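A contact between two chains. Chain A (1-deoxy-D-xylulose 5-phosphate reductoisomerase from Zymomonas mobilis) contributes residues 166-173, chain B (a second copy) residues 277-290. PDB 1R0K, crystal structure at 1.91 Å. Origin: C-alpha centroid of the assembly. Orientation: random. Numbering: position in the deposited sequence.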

# COMPACT_ATOMS: atom_id res chain seq x y z
N ASP A 166 13.24 -11.33 -0.48
CA ASP A 166 14.15 -10.86 -1.52
C ASP A 166 13.52 -9.84 -2.46
O ASP A 166 14.21 -9.20 -3.25
CB ASP A 166 14.67 -12.05 -2.32
CG ASP A 166 15.51 -12.99 -1.47
OD1 ASP A 166 15.48 -12.83 -0.23
OD2 ASP A 166 16.18 -13.88 -2.03
N TYR A 167 12.20 -9.68 -2.38
CA TYR A 167 11.51 -8.71 -3.23
C TYR A 167 11.66 -7.29 -2.68
O TYR A 167 11.44 -6.31 -3.39
CB TYR A 167 10.02 -9.04 -3.32
CG TYR A 167 9.66 -10.25 -4.15
CD1 TYR A 167 10.61 -10.91 -4.94
CD2 TYR A 167 8.35 -10.72 -4.16
CE1 TYR A 167 10.25 -12.01 -5.72
CE2 TYR A 167 7.98 -11.82 -4.94
CZ TYR A 167 8.94 -12.46 -5.71
OH TYR A 167 8.57 -13.55 -6.46
N VAL A 168 12.02 -7.18 -1.40
CA VAL A 168 12.15 -5.86 -0.78
C VAL A 168 13.47 -5.16 -1.10
O VAL A 168 14.54 -5.75 -0.97
CB VAL A 168 12.02 -5.96 0.76
CG1 VAL A 168 12.11 -4.57 1.38
CG2 VAL A 168 10.69 -6.62 1.12
N ARG A 169 13.37 -3.91 -1.52
CA ARG A 169 14.56 -3.11 -1.82
C ARG A 169 14.89 -2.26 -0.60
O ARG A 169 16.06 -2.03 -0.28
CB ARG A 169 14.33 -2.21 -3.04
CG ARG A 169 15.46 -1.20 -3.27
CD ARG A 169 15.32 -0.53 -4.63
NE ARG A 169 15.56 -1.48 -5.71
CZ ARG A 169 14.89 -1.47 -6.86
NH1 ARG A 169 13.94 -0.57 -7.07
NH2 ARG A 169 15.19 -2.37 -7.80
N ARG A 170 13.84 -1.79 0.07
CA ARG A 170 14.00 -0.98 1.27
C ARG A 170 12.70 -0.89 2.04
O ARG A 170 11.62 -1.04 1.48
CB ARG A 170 14.47 0.44 0.93
CG ARG A 170 13.47 1.25 0.14
CD ARG A 170 13.80 2.75 0.12
NE ARG A 170 13.04 3.40 -0.94
CZ ARG A 170 12.91 4.71 -1.11
NH1 ARG A 170 13.48 5.57 -0.27
NH2 ARG A 170 12.18 5.16 -2.12
N ILE A 171 12.82 -0.68 3.35
CA ILE A 171 11.66 -0.51 4.21
C ILE A 171 11.84 0.88 4.79
O ILE A 171 12.90 1.22 5.32
CB ILE A 171 11.61 -1.55 5.34
CG1 ILE A 171 11.28 -2.93 4.77
CG2 ILE A 171 10.54 -1.14 6.37
CD1 ILE A 171 11.16 -4.02 5.84
N ILE A 172 10.80 1.70 4.68
CA ILE A 172 10.85 3.06 5.18
C ILE A 172 10.00 3.17 6.43
O ILE A 172 8.79 2.96 6.40
CB ILE A 172 10.30 4.06 4.14
CG1 ILE A 172 11.03 3.88 2.80
CG2 ILE A 172 10.47 5.48 4.67
CD1 ILE A 172 10.46 4.74 1.69
N ILE A 173 10.64 3.48 7.55
CA ILE A 173 9.93 3.65 8.80
C ILE A 173 9.70 5.14 8.95
O ILE A 173 10.65 5.91 9.07
CB ILE A 173 10.76 3.15 9.99
CG1 ILE A 173 11.13 1.67 9.79
CG2 ILE A 173 9.98 3.35 11.29
CD1 ILE A 173 12.04 1.11 10.88
N PRO B 277 2.33 -13.72 -10.59
CA PRO B 277 2.18 -13.31 -9.20
C PRO B 277 3.49 -13.03 -8.45
O PRO B 277 3.47 -12.77 -7.24
CB PRO B 277 1.41 -14.47 -8.58
CG PRO B 277 2.00 -15.64 -9.30
CD PRO B 277 2.05 -15.16 -10.74
N LYS B 278 4.61 -13.09 -9.15
CA LYS B 278 5.91 -12.82 -8.54
C LYS B 278 6.26 -11.36 -8.78
O LYS B 278 5.46 -10.59 -9.30
CB LYS B 278 6.98 -13.71 -9.17
CG LYS B 278 6.68 -15.19 -9.10
CD LYS B 278 7.77 -16.00 -9.79
CE LYS B 278 7.53 -17.49 -9.67
NZ LYS B 278 8.60 -18.28 -10.34
N ARG B 279 7.48 -10.98 -8.39
CA ARG B 279 7.95 -9.62 -8.60
C ARG B 279 9.29 -9.72 -9.32
O ARG B 279 10.02 -10.70 -9.14
CB ARG B 279 8.15 -8.89 -7.26
CG ARG B 279 6.88 -8.58 -6.50
CD ARG B 279 6.23 -7.29 -6.99
NE ARG B 279 5.05 -6.96 -6.18
CZ ARG B 279 4.44 -5.77 -6.20
NH1 ARG B 279 4.88 -4.80 -6.99
NH2 ARG B 279 3.38 -5.56 -5.42
N MET B 280 9.60 -8.73 -10.14
CA MET B 280 10.86 -8.73 -10.87
C MET B 280 11.51 -7.37 -10.71
O MET B 280 10.84 -6.37 -10.45
CB MET B 280 10.62 -8.98 -12.36
CG MET B 280 9.93 -7.84 -13.08
SD MET B 280 9.47 -8.23 -14.78
CE MET B 280 11.08 -8.13 -15.60
N GLU B 281 12.82 -7.32 -10.86
CA GLU B 281 13.50 -6.06 -10.74
C GLU B 281 13.33 -5.28 -12.05
O GLU B 281 13.17 -5.88 -13.12
CB GLU B 281 14.99 -6.28 -10.46
CG GLU B 281 15.77 -4.99 -10.29
CD GLU B 281 17.10 -5.21 -9.62
OE1 GLU B 281 17.89 -6.03 -10.12
OE2 GLU B 281 17.36 -4.54 -8.59
N THR B 282 13.28 -3.96 -11.95
CA THR B 282 13.20 -3.11 -13.14
C THR B 282 14.14 -1.96 -12.83
O THR B 282 14.53 -1.77 -11.68
CB THR B 282 11.78 -2.52 -13.40
OG1 THR B 282 11.54 -1.44 -12.49
CG2 THR B 282 10.71 -3.60 -13.22
N PRO B 283 14.55 -1.19 -13.84
CA PRO B 283 15.45 -0.08 -13.53
C PRO B 283 14.72 1.19 -13.11
O PRO B 283 15.32 2.26 -13.01
CB PRO B 283 16.25 0.09 -14.82
CG PRO B 283 15.30 -0.33 -15.87
CD PRO B 283 14.57 -1.52 -15.28
N ALA B 284 13.42 1.08 -12.84
CA ALA B 284 12.64 2.25 -12.41
C ALA B 284 13.31 2.91 -11.21
O ALA B 284 13.82 2.24 -10.31
CB ALA B 284 11.22 1.83 -12.05
N GLU B 285 13.31 4.24 -11.21
CA GLU B 285 13.93 5.00 -10.13
C GLU B 285 13.14 4.90 -8.82
O GLU B 285 11.90 4.90 -8.82
CB GLU B 285 14.06 6.46 -10.55
CG GLU B 285 14.61 7.38 -9.46
CD GLU B 285 14.88 8.79 -9.97
OE1 GLU B 285 13.95 9.41 -10.54
OE2 GLU B 285 16.01 9.28 -9.80
N SER B 286 13.87 4.81 -7.71
CA SER B 286 13.26 4.74 -6.38
C SER B 286 12.87 6.15 -5.97
O SER B 286 13.72 7.04 -5.91
CB SER B 286 14.25 4.17 -5.37
OG SER B 286 14.58 2.83 -5.66
N LEU B 287 11.59 6.36 -5.67
CA LEU B 287 11.13 7.68 -5.28
C LEU B 287 11.89 8.21 -4.06
O LEU B 287 11.97 7.55 -3.02
CB LEU B 287 9.62 7.65 -4.98
CG LEU B 287 8.99 9.01 -4.65
CD1 LEU B 287 9.03 9.90 -5.89
CD2 LEU B 287 7.56 8.82 -4.18
N ASP B 288 12.46 9.40 -4.21
CA ASP B 288 13.21 10.05 -3.14
C ASP B 288 12.26 11.01 -2.45
O ASP B 288 12.00 12.11 -2.95
CB ASP B 288 14.39 10.83 -3.73
CG ASP B 288 15.31 11.39 -2.66
OD1 ASP B 288 14.81 11.80 -1.59
OD2 ASP B 288 16.53 11.44 -2.90
N PHE B 289 11.72 10.60 -1.30
CA PHE B 289 10.78 11.44 -0.57
C PHE B 289 11.38 12.73 -0.01
O PHE B 289 10.68 13.74 0.13
CB PHE B 289 10.14 10.66 0.58
CG PHE B 289 9.25 9.54 0.13
CD1 PHE B 289 9.76 8.28 -0.14
CD2 PHE B 289 7.87 9.75 -0.02
CE1 PHE B 289 8.93 7.24 -0.56
CE2 PHE B 289 7.04 8.72 -0.43
CZ PHE B 289 7.56 7.46 -0.70
N THR B 290 12.67 12.69 0.32
CA THR B 290 13.36 13.85 0.87
C THR B 290 13.43 14.96 -0.18
O THR B 290 13.28 16.15 0.13
CB THR B 290 14.79 13.48 1.33
OG1 THR B 290 14.74 12.39 2.26
CG2 THR B 290 15.46 14.67 2.00
O HOH W 1 13.00 -0.18 -9.62
O HOH W 2 13.52 8.85 0.35

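The two stretches meet through side chains rather than through paired backbones. Chain A leaves a 3-10 segment after Y167(A), turns a corner at R169(A) and continues as a strand that includes I171(A) to I173(A) and runs on later in the chain. Chain B is an extended loop over most of its length and enters a helix at F289(B). The two run in the same general sense: Y167(A) lies nearest R279(B), with 6.5 Å between their CA atoms, R169(A) nearest S286(B) at 9.2 Å between CA atoms, and I172(A) nearest F289(B) at 10.2 Å between CA atoms. This widening gap is spanned by long side chains, and together the stretches bury 474 Å², both sides summed.

D166(A) makes no contact, and the interface opens with Y167(A), which has the largest area covered by the other stretch of any residue here, 93 Å². Its side chain, with chi1 in the m well, points toward chain B and offers one ring face to R279(B). The CB of R279(B) sits 3.6 Å from the centroid of the Y167(A) ring and only 10° off the ring normal, a CH-pi contact in which an aliphatic carbon rests over the aromatic electrons. The R279(B) side chain starts toward chain A, but its end leads away, so the aliphatic base rather than the charged group packs on the tyrosine. At the far end of the ring, OH of Y167(A) comes within 3.1 Å of CB of K278(B), whose amine extends away from the contact.

V168(A) is buried and out of reach of chain B. The CA-to-CB bond of R169(A) points toward chain B, and its guanidinium reaches the loop. Its NH2 donates a hydrogen bond to OE2 of E281(B) at 3.2 Å, and the opposite charges make this a salt bridge; the carboxylate oxygen lies at the guanidinium edge, near its plane, where the N-H groups point. The other terminal nitrogen works through solvent: NH1 of R169(A) donates to water 1 at 2.7 Å, and this water lies 3.0 Å from O of T282(B) and 2.6 Å from O of A284(B), placed to donate to these carbonyls. The loop is braced locally by a 3.2 Å hydrogen bond from N of A284(B) to OG1 of T282(B). Closer to the backbone, CD of R169(A) packs 3.6 Å from OG of S286(B).

R170(A), with chi1 in the p well and the rest of its chain nearly extended, makes the shortest contact between the stretches. Its NH2 donates to O of L287(B) at 2.6 Å with an angle of 159°, again at the guanidinium edge, pairing a cationic donor with a backbone carbonyl one residue before the N-cap, D288(B). Water 2 adds a second link, accepting a weak hydrogen bond from NH1 of R170(A) at 3.3 Å and a firmer one from N of F289(B) at 3.0 Å.

Along the strand, I171(A) and I173(A) are out of reach, whereas I172(A) between them points toward chain B. Its CD1 meets CE1 of F289(B) at 3.7 Å, closing the interface with a buried apolar contact.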